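Local coordinates for protein putative dehydrogenase (Pseudarthrobacter phenanthrenivorans, PDB 6A3F) that oxidises levoglucosan (1,6-anhydro-beta-D-glucose) to 3-dehydrolevoglucosan with NAD(+) as the hydride acceptor, working as a homotetramer, at residues G117-C122 against N144-V149; R178-Q183 against N292-F297; S191-R196 against R239-G244. All coordinates share one frame; numbering follows the deposited sequence.

Interaction 1 of 3, residues G117-C122 against N144-V149; sequences GKHIIC and NIVHMV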
ATOM      1  N   GLY B 117      14.019 -47.464  -5.245  1.00 33.66           N
ATOM      2  CA  GLY B 117      14.876 -46.665  -6.172  1.00 36.56           C
ATOM      3  C   GLY B 117      14.107 -45.562  -6.905  1.00 34.68           C
ATOM      4  O   GLY B 117      14.502 -45.142  -8.000  1.00 36.21           O
ATOM      5  N   LYS B 118      13.024 -45.059  -6.325  1.00 35.37           N
ATOM      6  CA  LYS B 118      12.207 -44.031  -6.997  1.00 37.06           C
ATOM      7  C   LYS B 118      12.616 -42.627  -6.515  1.00 33.56           C
ATOM      8  O   LYS B 118      13.008 -42.430  -5.396  1.00 29.79           O
ATOM      9  CB  LYS B 118      10.733 -44.374  -6.780  1.00 40.17           C
ATOM     10  CG  LYS B 118      10.289 -45.539  -7.669  1.00 39.91           C
ATOM     11  CD  LYS B 118       8.993 -46.188  -7.293  1.00 44.37           C
ATOM     12  CE  LYS B 118       8.424 -47.078  -8.387  1.00 47.02           C
ATOM     13  NZ  LYS B 118       9.456 -47.863  -9.117  1.00 43.90           N
ATOM     14  N   HIS B 119      12.563 -41.666  -7.419  1.00 31.03           N
ATOM     15  CA  HIS B 119      12.745 -40.252  -7.050  1.00 28.47           C
ATOM     16  C   HIS B 119      11.481 -39.781  -6.332  1.00 26.12           C
ATOM     17  O   HIS B 119      10.344 -40.207  -6.678  1.00 25.96           O
ATOM     18  CB  HIS B 119      13.047 -39.418  -8.302  1.00 27.78           C
ATOM     19  CG  HIS B 119      14.201 -39.907  -9.116  1.00 26.86           C
ATOM     20  ND1 HIS B 119      15.532 -39.758  -8.718  1.00 27.58           N
ATOM     21  CD2 HIS B 119      14.230 -40.524 -10.317  1.00 28.00           C
ATOM     22  CE1 HIS B 119      16.317 -40.287  -9.639  1.00 31.16           C
ATOM     23  NE2 HIS B 119      15.547 -40.743 -10.641  1.00 27.71           N
ATOM     24  N   ILE B 120      11.659 -38.930  -5.332  1.00 26.11           N
ATOM     25  CA  ILE B 120      10.512 -38.625  -4.447  1.00 26.18           C
ATOM     26  C   ILE B 120      10.377 -37.110  -4.258  1.00 24.85           C
ATOM     27  O   ILE B 120      11.348 -36.464  -3.860  1.00 25.35           O
ATOM     28  CB  ILE B 120      10.649 -39.299  -3.067  1.00 26.59           C
ATOM     29  CG1 ILE B 120      10.928 -40.809  -3.167  1.00 29.64           C
ATOM     30  CG2 ILE B 120       9.419 -38.988  -2.213  1.00 26.36           C
ATOM     31  CD1 ILE B 120      11.657 -41.378  -1.954  1.00 28.43           C
ATOM     32  N   ILE B 121       9.164 -36.611  -4.440  1.00 24.61           N
ATOM     33  CA  ILE B 121       8.776 -35.320  -3.875  1.00 24.27           C
ATOM     34  C   ILE B 121       7.696 -35.558  -2.818  1.00 24.33           C
ATOM     35  O   ILE B 121       6.705 -36.164  -3.078  1.00 23.60           O
ATOM     36  CB  ILE B 121       8.351 -34.275  -4.942  1.00 24.95           C
ATOM     37  CG1 ILE B 121       8.017 -32.921  -4.297  1.00 26.21           C
ATOM     38  CG2 ILE B 121       7.211 -34.746  -5.807  1.00 24.80           C
ATOM     39  CD1 ILE B 121       8.114 -31.744  -5.291  1.00 27.50           C
ATOM     40  N   CYS B 122       7.937 -35.003  -1.642  1.00 24.06           N
ATOM     41  CA  CYS B 122       7.065 -35.195  -0.542  1.00 23.96           C
ATOM     42  C   CYS B 122       6.562 -33.857  -0.007  1.00 24.51           C
ATOM     43  O   CYS B 122       7.324 -32.923   0.158  1.00 23.55           O
ATOM     44  CB  CYS B 122       7.793 -35.985   0.537  1.00 24.47           C
ATOM     45  SG  CYS B 122       6.753 -36.422   1.948  1.00 25.40           S
ATOM     46  N   ASN B 144      20.931 -43.285  -4.939  1.00 44.69           N
ATOM     47  CA  ASN B 144      21.173 -42.428  -6.093  1.00 47.92           C
ATOM     48  C   ASN B 144      19.819 -41.911  -6.618  1.00 44.62           C
ATOM     49  O   ASN B 144      19.371 -42.201  -7.772  1.00 39.02           O
ATOM     50  CB  ASN B 144      21.999 -43.171  -7.141  1.00 52.31           C
ATOM     51  CG  ASN B 144      22.387 -42.284  -8.307  1.00 64.43           C
ATOM     52  OD1 ASN B 144      22.681 -41.102  -8.123  1.00 73.01           O
ATOM     53  ND2 ASN B 144      22.382 -42.844  -9.508  1.00 66.48           N
ATOM     54  N   ILE B 145      19.130 -41.166  -5.759  1.00 33.25           N
ATOM     55  CA  ILE B 145      17.793 -40.697  -6.129  1.00 32.50           C
ATOM     56  C   ILE B 145      17.662 -39.232  -5.724  1.00 29.84           C
ATOM     57  O   ILE B 145      18.385 -38.754  -4.839  1.00 31.40           O
ATOM     58  CB  ILE B 145      16.704 -41.555  -5.466  1.00 34.60           C
ATOM     59  CG1 ILE B 145      16.775 -41.481  -3.937  1.00 34.18           C
ATOM     60  CG2 ILE B 145      16.785 -42.976  -5.976  1.00 39.43           C
ATOM     61  CD1 ILE B 145      15.798 -42.370  -3.207  1.00 32.36           C
ATOM     62  N   VAL B 146      16.752 -38.544  -6.392  1.00 26.84           N
ATOM     63  CA  VAL B 146      16.487 -37.164  -6.089  1.00 26.79           C
ATOM     64  C   VAL B 146      15.337 -37.150  -5.090  1.00 26.76           C
ATOM     65  O   VAL B 146      14.294 -37.817  -5.323  1.00 28.35           O
ATOM     66  CB  VAL B 146      16.126 -36.378  -7.358  1.00 26.78           C
ATOM     67  CG1 VAL B 146      15.735 -34.940  -7.000  1.00 26.43           C
ATOM     68  CG2 VAL B 146      17.274 -36.408  -8.355  1.00 27.71           C
ATOM     69  N   HIS B 147      15.538 -36.456  -3.996  1.00 25.98           N
ATOM     70  CA  HIS B 147      14.509 -36.321  -2.985  1.00 24.34           C
ATOM     71  C   HIS B 147      14.262 -34.834  -2.697  1.00 24.37           C
ATOM     72  O   HIS B 147      15.221 -34.063  -2.490  1.00 24.77           O
ATOM     73  CB  HIS B 147      14.892 -37.077  -1.698  1.00 26.91           C
ATOM     74  CG  HIS B 147      16.301 -36.900  -1.255  1.00 24.16           C
ATOM     75  ND1 HIS B 147      16.647 -36.010  -0.282  1.00 23.75           N
ATOM     76  CD2 HIS B 147      17.438 -37.532  -1.630  1.00 25.56           C
ATOM     77  CE1 HIS B 147      17.947 -36.080  -0.080  1.00 26.81           C
ATOM     78  NE2 HIS B 147      18.452 -37.025  -0.892  1.00 24.51           N
ATOM     79  N   MET B 148      12.982 -34.477  -2.597  1.00 23.24           N
ATOM     80  CA  MET B 148      12.599 -33.050  -2.451  1.00 23.53           C
ATOM     81  C   MET B 148      11.417 -32.922  -1.494  1.00 22.10           C
ATOM     82  O   MET B 148      10.470 -33.717  -1.539  1.00 24.39           O
ATOM     83  CB  MET B 148      12.228 -32.471  -3.818  1.00 24.57           C
ATOM     84  CG  MET B 148      12.239 -30.951  -3.888  1.00 23.97           C
ATOM     85  SD  MET B 148      11.841 -30.360  -5.526  1.00 24.27           S
ATOM     86  CE  MET B 148      12.252 -28.616  -5.348  1.00 25.87           C
ATOM     87  N   VAL B 149      11.467 -31.909  -0.625  1.00 22.37           N
ATOM     88  CA  VAL B 149      10.300 -31.581   0.224  1.00 23.70           C
ATOM     89  C   VAL B 149       9.647 -30.293  -0.329  1.00 25.07           C
ATOM     90  O   VAL B 149      10.363 -29.404  -0.787  1.00 23.45           O
ATOM     91  CB  VAL B 149      10.667 -31.478   1.717  1.00 23.18           C
ATOM     92  CG1 VAL B 149      11.691 -30.414   2.021  1.00 24.84           C
ATOM     93  CG2 VAL B 149       9.437 -31.317   2.581  1.00 24.14           C
TER

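Interaction 2 of 3, residues R178-Q183 against N292-F297; sequences RGTYLQ and NNYITF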
ATOM      1  N   ARG B 178      12.830 -11.329  10.475  1.00 18.28           N
ATOM      2  CA  ARG B 178      11.457 -11.424  11.011  1.00 18.46           C
ATOM      3  C   ARG B 178      10.683 -12.199   9.954  1.00 20.42           C
ATOM      4  O   ARG B 178      10.662 -11.761   8.804  1.00 20.75           O
ATOM      5  CB  ARG B 178      10.843 -10.039  11.314  1.00 19.30           C
ATOM      6  CG  ARG B 178       9.342 -10.055  11.644  1.00 18.80           C
ATOM      7  CD  ARG B 178       9.032 -10.948  12.868  1.00 22.32           C
ATOM      8  NE  ARG B 178       7.640 -10.844  13.287  1.00 19.87           N
ATOM      9  CZ  ARG B 178       7.089 -11.432  14.333  1.00 20.48           C
ATOM     10  NH1 ARG B 178       7.827 -12.176  15.154  1.00 20.10           N
ATOM     11  NH2 ARG B 178       5.785 -11.273  14.508  1.00 19.53           N
ATOM     12  N   GLY B 179      10.036 -13.300  10.313  1.00 18.25           N
ATOM     13  CA  GLY B 179       9.197 -13.988   9.334  1.00 19.98           C
ATOM     14  C   GLY B 179       7.869 -14.394   9.933  1.00 20.15           C
ATOM     15  O   GLY B 179       7.793 -14.771  11.122  1.00 18.13           O
ATOM     16  N   THR B 180       6.789 -14.256   9.130  1.00 18.44           N
ATOM     17  CA  THR B 180       5.473 -14.598   9.673  1.00 19.23           C
ATOM     18  C   THR B 180       4.676 -15.393   8.642  1.00 19.05           C
ATOM     19  O   THR B 180       4.925 -15.345   7.449  1.00 18.23           O
ATOM     20  CB  THR B 180       4.648 -13.406  10.146  1.00 20.13           C
ATOM     21  OG1 THR B 180       4.157 -12.664   9.028  1.00 22.22           O
ATOM     22  CG2 THR B 180       5.351 -12.559  11.189  1.00 19.37           C
ATOM     23  N   TYR B 181       3.699 -16.165   9.169  1.00 16.35           N
ATOM     24  CA  TYR B 181       2.727 -16.791   8.335  1.00 17.64           C
ATOM     25  C   TYR B 181       1.397 -16.681   9.090  1.00 16.65           C
ATOM     26  O   TYR B 181       1.147 -17.414  10.045  1.00 19.70           O
ATOM     27  CB  TYR B 181       3.111 -18.224   7.994  1.00 18.44           C
ATOM     28  CG  TYR B 181       2.425 -18.836   6.796  1.00 18.29           C
ATOM     29  CD1 TYR B 181       1.113 -18.554   6.455  1.00 18.19           C
ATOM     30  CD2 TYR B 181       3.103 -19.729   6.001  1.00 18.83           C
ATOM     31  CE1 TYR B 181       0.512 -19.125   5.333  1.00 18.06           C
ATOM     32  CE2 TYR B 181       2.505 -20.335   4.909  1.00 19.60           C
ATOM     33  CZ  TYR B 181       1.190 -20.064   4.587  1.00 18.75           C
ATOM     34  OH  TYR B 181       0.671 -20.688   3.477  1.00 20.04           O
ATOM     35  N   LEU B 182       0.600 -15.711   8.697  1.00 16.37           N
ATOM     36  CA  LEU B 182      -0.674 -15.432   9.410  1.00 18.33           C
ATOM     37  C   LEU B 182      -1.861 -15.850   8.510  1.00 19.41           C
ATOM     38  O   LEU B 182      -1.917 -15.527   7.317  1.00 18.27           O
ATOM     39  CB  LEU B 182      -0.741 -13.951   9.765  1.00 20.21           C
ATOM     40  CG  LEU B 182       0.485 -13.315  10.452  1.00 16.70           C
ATOM     41  CD1 LEU B 182       0.183 -11.883  10.837  1.00 16.74           C
ATOM     42  CD2 LEU B 182       0.868 -14.088  11.712  1.00 18.56           C
ATOM     43  N   GLN B 183      -2.837 -16.518   9.131  1.00 19.27           N
ATOM     44  CA  GLN B 183      -4.002 -17.048   8.452  1.00 19.62           C
ATOM     45  C   GLN B 183      -5.203 -16.928   9.380  1.00 20.35           C
ATOM     46  O   GLN B 183      -5.030 -16.679  10.598  1.00 19.48           O
ATOM     47  CB  GLN B 183      -3.844 -18.526   8.107  1.00 21.23           C
ATOM     48  CG  GLN B 183      -2.760 -18.840   7.090  1.00 19.99           C
ATOM     49  CD  GLN B 183      -2.841 -20.252   6.560  1.00 22.62           C
ATOM     50  OE1 GLN B 183      -2.783 -21.225   7.341  1.00 21.57           O
ATOM     51  NE2 GLN B 183      -2.881 -20.400   5.217  1.00 20.82           N
ATOM     52  N   ASN B 292      -5.012 -13.945   5.249  1.00 18.80           N
ATOM     53  CA  ASN B 292      -5.410 -15.078   4.452  1.00 18.64           C
ATOM     54  C   ASN B 292      -4.250 -16.056   4.223  1.00 20.93           C
ATOM     55  O   ASN B 292      -4.360 -17.207   4.582  1.00 17.88           O
ATOM     56  CB  ASN B 292      -5.965 -14.586   3.115  1.00 18.85           C
ATOM     57  CG  ASN B 292      -6.866 -13.396   3.316  1.00 21.05           C
ATOM     58  OD1 ASN B 292      -6.474 -12.230   3.076  1.00 22.36           O
ATOM     59  ND2 ASN B 292      -8.067 -13.677   3.775  1.00 18.57           N
ATOM     60  N   ASN B 293      -3.175 -15.603   3.542  1.00 18.40           N
ATOM     61  CA  ASN B 293      -2.059 -16.413   3.212  1.00 17.54           C
ATOM     62  C   ASN B 293      -0.825 -15.518   3.335  1.00 17.55           C
ATOM     63  O   ASN B 293      -0.053 -15.351   2.405  1.00 18.36           O
ATOM     64  CB  ASN B 293      -2.186 -17.090   1.854  1.00 19.25           C
ATOM     65  CG  ASN B 293      -1.351 -18.353   1.766  1.00 19.77           C
ATOM     66  OD1 ASN B 293      -1.385 -19.193   2.674  1.00 18.79           O
ATOM     67  ND2 ASN B 293      -0.588 -18.520   0.689  1.00 18.20           N
ATOM     68  N   TYR B 294      -0.768 -14.868   4.480  1.00 18.11           N
ATOM     69  CA  TYR B 294       0.127 -13.758   4.744  1.00 18.18           C
ATOM     70  C   TYR B 294       1.483 -14.292   5.200  1.00 20.05           C
ATOM     71  O   TYR B 294       1.795 -14.283   6.403  1.00 18.81           O
ATOM     72  CB  TYR B 294      -0.511 -12.823   5.764  1.00 18.00           C
ATOM     73  CG  TYR B 294       0.123 -11.477   5.966  1.00 19.03           C
ATOM     74  CD1 TYR B 294       0.145 -10.513   4.956  1.00 19.31           C
ATOM     75  CD2 TYR B 294       0.691 -11.150   7.186  1.00 19.96           C
ATOM     76  CE1 TYR B 294       0.707  -9.275   5.166  1.00 18.50           C
ATOM     77  CE2 TYR B 294       1.243  -9.901   7.422  1.00 19.77           C
ATOM     78  CZ  TYR B 294       1.248  -8.957   6.408  1.00 20.51           C
ATOM     79  OH  TYR B 294       1.837  -7.762   6.690  1.00 20.48           O
ATOM     80  N   ILE B 295       2.260 -14.719   4.214  1.00 18.41           N
ATOM     81  CA  ILE B 295       3.638 -15.157   4.414  1.00 19.40           C
ATOM     82  C   ILE B 295       4.547 -13.949   4.219  1.00 19.62           C
ATOM     83  O   ILE B 295       4.526 -13.338   3.132  1.00 18.30           O
ATOM     84  CB  ILE B 295       4.054 -16.263   3.456  1.00 21.02           C
ATOM     85  CG1 ILE B 295       2.932 -17.283   3.230  1.00 18.77           C
ATOM     86  CG2 ILE B 295       5.364 -16.888   3.947  1.00 21.34           C
ATOM     87  CD1 ILE B 295       3.250 -18.303   2.181  1.00 18.38           C
ATOM     88  N   THR B 296       5.270 -13.551   5.249  1.00 18.53           N
ATOM     89  CA  THR B 296       6.107 -12.326   5.151  1.00 18.14           C
ATOM     90  C   THR B 296       7.517 -12.593   5.650  1.00 19.12           C
ATOM     91  O   THR B 296       7.766 -13.534   6.483  1.00 18.72           O
ATOM     92  CB  THR B 296       5.520 -11.168   5.967  1.00 18.84           C
ATOM     93  OG1 THR B 296       5.719 -11.434   7.361  1.00 19.26           O
ATOM     94  CG2 THR B 296       4.042 -10.991   5.663  1.00 20.40           C
ATOM     95  N   PHE B 297       8.452 -11.774   5.158  1.00 18.25           N
ATOM     96  CA  PHE B 297       9.698 -11.674   5.912  1.00 17.39           C
ATOM     97  C   PHE B 297      10.211 -10.256   5.754  1.00 17.50           C
ATOM     98  O   PHE B 297       9.856  -9.554   4.766  1.00 17.53           O
ATOM     99  CB  PHE B 297      10.723 -12.721   5.459  1.00 18.23           C
ATOM    100  CG  PHE B 297      11.097 -12.698   4.000  1.00 18.12           C
ATOM    101  CD1 PHE B 297      11.999 -11.753   3.502  1.00 19.46           C
ATOM    102  CD2 PHE B 297      10.630 -13.694   3.147  1.00 19.07           C
ATOM    103  CE1 PHE B 297      12.363 -11.776   2.161  1.00 19.69           C
ATOM    104  CE2 PHE B 297      11.038 -13.728   1.820  1.00 22.68           C
ATOM    105  CZ  PHE B 297      11.887 -12.760   1.334  1.00 20.12           C
TER
HETATM  106  O   HOH W   1       7.668 -10.134   8.381  1.00 30.20           O

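Interaction 3 of 3, residues S191-R196 against R239-G244; sequences SPLSWR and RPLQSG. With SO4 (sulfate ion), chain E.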
ATOM      1  N   SER B 191     -15.552 -24.247  12.723  1.00 25.75           N
ATOM      2  CA  SER B 191     -14.772 -24.920  11.739  1.00 26.13           C
ATOM      3  C   SER B 191     -14.359 -26.280  12.312  1.00 25.27           C
ATOM      4  O   SER B 191     -13.874 -26.345  13.429  1.00 24.49           O
ATOM      5  CB  SER B 191     -13.581 -24.081  11.337  1.00 27.33           C
ATOM      6  OG  SER B 191     -12.879 -24.658  10.263  1.00 31.52           O
ATOM      7  N   PRO B 192     -14.599 -27.353  11.574  1.00 27.91           N
ATOM      8  CA  PRO B 192     -14.589 -28.663  12.224  1.00 27.77           C
ATOM      9  C   PRO B 192     -13.207 -29.218  12.621  1.00 27.46           C
ATOM     10  O   PRO B 192     -12.103 -28.826  12.120  1.00 23.83           O
ATOM     11  CB  PRO B 192     -15.240 -29.594  11.188  1.00 33.81           C
ATOM     12  CG  PRO B 192     -14.917 -28.954   9.870  1.00 31.73           C
ATOM     13  CD  PRO B 192     -14.996 -27.469  10.162  1.00 29.09           C
ATOM     14  N   LEU B 193     -13.248 -30.210  13.512  1.00 24.81           N
ATOM     15  CA  LEU B 193     -12.045 -30.905  13.949  1.00 29.18           C
ATOM     16  C   LEU B 193     -11.618 -31.857  12.836  1.00 37.56           C
ATOM     17  O   LEU B 193     -12.287 -32.846  12.597  1.00 51.90           O
ATOM     18  CB  LEU B 193     -12.377 -31.677  15.243  1.00 31.97           C
ATOM     19  CG  LEU B 193     -11.185 -32.220  16.030  1.00 37.41           C
ATOM     20  CD1 LEU B 193     -10.387 -31.099  16.677  1.00 33.93           C
ATOM     21  CD2 LEU B 193     -11.654 -33.185  17.121  1.00 40.86           C
ATOM     22  N   SER B 194     -10.563 -31.503  12.114  1.00 33.38           N
ATOM     23  CA  SER B 194     -10.026 -32.298  11.086  1.00 31.07           C
ATOM     24  C   SER B 194      -8.660 -32.785  11.555  1.00 30.70           C
ATOM     25  O   SER B 194      -8.214 -32.440  12.687  1.00 33.84           O
ATOM     26  CB  SER B 194      -9.928 -31.522   9.796  1.00 33.80           C
ATOM     27  OG  SER B 194      -8.948 -30.497   9.906  1.00 34.21           O
ATOM     28  N   TRP B 195      -8.000 -33.540  10.689  1.00 29.33           N
ATOM     29  CA  TRP B 195      -6.711 -34.110  10.984  1.00 31.49           C
ATOM     30  C   TRP B 195      -5.681 -33.019  11.311  1.00 29.43           C
ATOM     31  O   TRP B 195      -4.729 -33.305  12.050  1.00 27.76           O
ATOM     32  CB  TRP B 195      -6.220 -35.018   9.866  1.00 30.75           C
ATOM     33  CG  TRP B 195      -5.742 -34.336   8.617  1.00 30.05           C
ATOM     34  CD1 TRP B 195      -6.488 -34.097   7.500  1.00 31.61           C
ATOM     35  CD2 TRP B 195      -4.415 -33.825   8.333  1.00 29.59           C
ATOM     36  NE1 TRP B 195      -5.718 -33.496   6.540  1.00 31.13           N
ATOM     37  CE2 TRP B 195      -4.450 -33.302   7.024  1.00 27.49           C
ATOM     38  CE3 TRP B 195      -3.201 -33.769   9.046  1.00 27.67           C
ATOM     39  CZ2 TRP B 195      -3.329 -32.718   6.411  1.00 28.75           C
ATOM     40  CZ3 TRP B 195      -2.093 -33.213   8.439  1.00 31.87           C
ATOM     41  CH2 TRP B 195      -2.154 -32.706   7.126  1.00 27.95           C
ATOM     42  N   ARG B 196      -5.827 -31.832  10.712  1.00 26.72           N
ATOM     43  CA  ARG B 196      -4.855 -30.752  10.959  1.00 25.54           C
ATOM     44  C   ARG B 196      -4.945 -30.256  12.407  1.00 25.38           C
ATOM     45  O   ARG B 196      -4.046 -29.523  12.847  1.00 26.07           O
ATOM     46  CB  ARG B 196      -5.093 -29.554  10.009  1.00 27.28           C
ATOM     47  CG  ARG B 196      -4.809 -29.836   8.545  1.00 30.19           C
ATOM     48  CD  ARG B 196      -4.925 -28.593   7.676  1.00 31.46           C
ATOM     49  NE  ARG B 196      -4.422 -28.878   6.348  1.00 39.05           N
ATOM     50  CZ  ARG B 196      -5.071 -29.594   5.446  1.00 42.20           C
ATOM     51  NH1 ARG B 196      -6.291 -30.041   5.717  1.00 46.14           N
ATOM     52  NH2 ARG B 196      -4.482 -29.911   4.302  1.00 37.08           N
ATOM     53  N   ARG B 239     -13.326 -28.368  18.985  1.00 23.59           N
ATOM     54  CA  ARG B 239     -14.103 -28.160  17.742  1.00 26.02           C
ATOM     55  C   ARG B 239     -15.093 -29.312  17.517  1.00 25.50           C
ATOM     56  O   ARG B 239     -14.909 -30.441  18.002  1.00 25.29           O
ATOM     57  CB  ARG B 239     -13.191 -28.093  16.518  1.00 24.43           C
ATOM     58  CG  ARG B 239     -12.316 -26.844  16.465  1.00 24.04           C
ATOM     59  CD  ARG B 239     -11.251 -26.937  15.379  1.00 24.22           C
ATOM     60  NE  ARG B 239     -10.426 -25.723  15.355  1.00 22.57           N
ATOM     61  CZ  ARG B 239     -10.817 -24.514  14.926  1.00 24.32           C
ATOM     62  NH1 ARG B 239     -12.028 -24.321  14.426  1.00 20.62           N
ATOM     63  NH2 ARG B 239      -9.970 -23.482  15.024  1.00 21.17           N
ATOM     64  N   PRO B 240     -16.123 -29.019  16.740  1.00 25.63           N
ATOM     65  CA  PRO B 240     -17.100 -30.060  16.430  1.00 25.52           C
ATOM     66  C   PRO B 240     -16.572 -31.064  15.416  1.00 26.41           C
ATOM     67  O   PRO B 240     -16.017 -30.672  14.408  1.00 27.24           O
ATOM     68  CB  PRO B 240     -18.280 -29.322  15.768  1.00 27.73           C
ATOM     69  CG  PRO B 240     -17.665 -28.035  15.259  1.00 26.82           C
ATOM     70  CD  PRO B 240     -16.587 -27.712  16.277  1.00 24.78           C
ATOM     71  N   LEU B 241     -16.820 -32.356  15.633  1.00 23.38           N
ATOM     72  CA  LEU B 241     -16.562 -33.299  14.592  1.00 24.00           C
ATOM     73  C   LEU B 241     -17.595 -33.073  13.472  1.00 26.45           C
ATOM     74  O   LEU B 241     -18.678 -32.571  13.729  1.00 29.02           O
ATOM     75  CB  LEU B 241     -16.636 -34.714  15.191  1.00 23.23           C
ATOM     76  CG  LEU B 241     -15.470 -35.118  16.094  1.00 24.22           C
ATOM     77  CD1 LEU B 241     -15.849 -36.291  17.012  1.00 29.18           C
ATOM     78  CD2 LEU B 241     -14.220 -35.492  15.286  1.00 29.23           C
ATOM     79  N   GLN B 242     -17.237 -33.419  12.234  1.00 30.69           N
ATOM     80  CA  GLN B 242     -18.202 -33.500  11.093  1.00 34.79           C
ATOM     81  C   GLN B 242     -18.859 -34.886  11.102  1.00 30.56           C
ATOM     82  O   GLN B 242     -18.165 -35.872  10.868  1.00 29.29           O
ATOM     83  CB  GLN B 242     -17.511 -33.331   9.738  1.00 36.50           C
ATOM     84  CG  GLN B 242     -17.016 -31.915   9.488  1.00 44.02           C
ATOM     85  CD  GLN B 242     -16.330 -31.734   8.148  1.00 44.66           C
ATOM     86  OE1 GLN B 242     -15.247 -32.262   7.887  1.00 46.24           O
ATOM     87  NE2 GLN B 242     -16.973 -30.977   7.278  1.00 49.99           N
ATOM     88  N   SER B 243     -20.158 -34.959  11.395  1.00 29.35           N
ATOM     89  CA  SER B 243     -20.842 -36.281  11.591  1.00 31.16           C
ATOM     90  C   SER B 243     -20.970 -37.029  10.247  1.00 33.06           C
ATOM     91  O   SER B 243     -21.092 -38.267  10.180  1.00 31.41           O
ATOM     92  CB  SER B 243     -22.188 -36.103  12.283  1.00 29.33           C
ATOM     93  OG  SER B 243     -23.210 -35.730  11.371  1.00 26.46           O
ATOM     94  N   GLY B 244     -20.923 -36.286   9.155  1.00 33.45           N
ATOM     95  CA  GLY B 244     -21.080 -36.872   7.836  1.00 40.98           C
ATOM     96  C   GLY B 244     -19.739 -37.087   7.153  1.00 44.07           C
ATOM     97  O   GLY B 244     -19.716 -37.403   5.981  1.00 49.18           O
TER
HETATM   98  S   SO4 E 401      -6.605 -32.593   2.985  1.00 84.96           S
HETATM   99  O1  SO4 E 401      -5.172 -32.249   2.786  1.00 81.75           O
HETATM  100  O2  SO4 E 401      -7.258 -31.596   3.888  1.00 73.69           O
HETATM  101  O3  SO4 E 401      -7.296 -32.626   1.651  1.00 72.94           O
HETATM  102  O4  SO4 E 401      -6.644 -33.934   3.634  1.00 71.92           O
HETATM  103  O   HOH W   2     -14.514 -33.945  11.866  1.00 35.68           O

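Interaction 1 of 3, residues G117-C122 against N144-V149
I120, I121 and C122 pair in parallel with H147, M148 and V149, the axes of strands 119-122 and 147-149 running 4.7 Å apart and 5° from parallel. Three backbone bonds join them: I120 N to V146 O, M148 N to I120 O, and C122 N to M148 O. A side chain adds a fourth rung at the entry of the ladder. H119 ND1 accepts the N-H of V146, N to ND1 2.9 Å, with the donor in the imidazole plane and an N-H...N angle of 169°. With chi1 at -54°, CG stands beside H119's own N and the ring swings across to that amide; histidine suits the place because it offers an acceptor nitrogen in its plane. The strands are the two ends of a beta-alpha-beta unit crossing over through helix 130-141, at one border of the parallel Rossmann sheet. On one face I121 and M148 lie side by side, CD1 of the isoleucine 4.0 Å from SD of the methionine. Near the start of the pair, I145 lays CD1 against K118 O at 3.5 Å and CG2 against G117 O at 3.7 Å. G117 closes the preceding helix with a Schellman motif, whose positive phi suits glycine.

Interaction 2 of 3, residues R178-Q183 against N292-F297
Two threonine hydroxyls bond to each other across the strands: T180 OG1 and T296 OG1 are 2.6 Å apart, a short hydrogen bond in which either may be the donor. Both have chi1 of 73°, which sets each OG1 between its own backbone N and carbonyl carbon, and the two side chains meet at a slant. Threonine suits this pair because its hydroxyl can both give and accept while its methyl packs: T296 CG2 lies over the centre of the Y294 ring. A water also reaches T296 OG1, at 2.6 Å.

Beneath the hydroxyls the backbones run antiparallel. T180 with T296 and L182 with Y294 are hydrogen-bonded pairs, and Y181 with I295 is a non-hydrogen-bonded one. L182 lies alongside Y294, its CD1 3.8 Å from CD2 at the tyrosine's edge.

On the other face of the sheet, I295 CG1 sits over the Y181 ring, 3.5 Å from its centroid and close to the ring normal, a close CH-pi contact. With CG anti to its backbone N (chi1 -161°), Y181 carries its ring along the isoleucine and its hydroxyl on to N293. Y181 OH donates to N293 OD1 at 2.7 Å, ring and amide planes being 71° apart. Q183 NE2 adds a weak bond to the same oxygen at 3.2 Å. The amide's other end is held too, because N293 ND2 is hydrogen-bonded to Y153 OH, which should limit rotation of the amide.

Q183 and Y153 bind levoglucosan, so N293 probably acts as a second-shell residue, bonded to Y153 and weakly to Q183, at the substrate end of two central strands in the large open sheet of the Gfo/Idh/MocA C-terminal domain.

Interaction 3 of 3, residues S191-R196 against R239-G244
Leading into the NADH and levoglucosan site, segment 191-196 is held at S191-L193 by strand 238-242, and the 3-10 turn at its other end carries two ligand-binding residues, W195 and R196. L193 N donates to P240 O at 2.9 Å, approaching from above the carbonyl plane. R239 supplies a second tie: its chain, extended from CG to NE, runs along S191, and NH1 donates to S191 O at 2.9 Å, the oxygen lying close to the guanidinium plane. Arginine suits the spot because several N-H groups can serve loop carbonyls at once, S186 O and D188 O being further acceptors, and F197 makes a cation-pi contact with it. P192 CB rests 3.4 Å from Q242 CG, the proline ring set aslant against the glutamine's extended chain. L193 and L241 point the same way, their CD2 methyls 3.9 Å apart. A water bridges L193 O and Q242 N.

Strand 238-242 forms a two-stranded antiparallel sheet with 256-261, apart from the large sheet of the C-terminal domain. A sulfate, probably from the crystallisation liquor, is gripped by R196 NH1 to O2 at 2.6 Å, R196 NH2 to O1, and W195 NE1 to O4 at 3.1 Å. R196 CG lies over the indole of W195, and W195 CZ2 sits over one face of the tilted guanidinium. The guanidinium edge faces the sulfate, as does the N-H edge of the indole.

How the interactions relate
Interactions 1 and 2 belong to the two halves of the enzyme, the nucleotide-binding Rossmann domain and the C-terminal substrate-binding domain, and their centres lie 28 Å apart on opposite sides of the chain's centre. Interaction 3 is nested in the chain between the strands of interaction 2, with centres 25 Å apart and nearest atoms about 8 Å apart. Each lies close to residues of the ligand site: C122 and V149 of interaction 1 lie about 4 Å, side chain to side chain, from the ligand-binding H106 and K124 respectively, Q183 of interaction 2 binds levoglucosan, and R196 of interaction 3 binds both ligands. No two of the contacts touch.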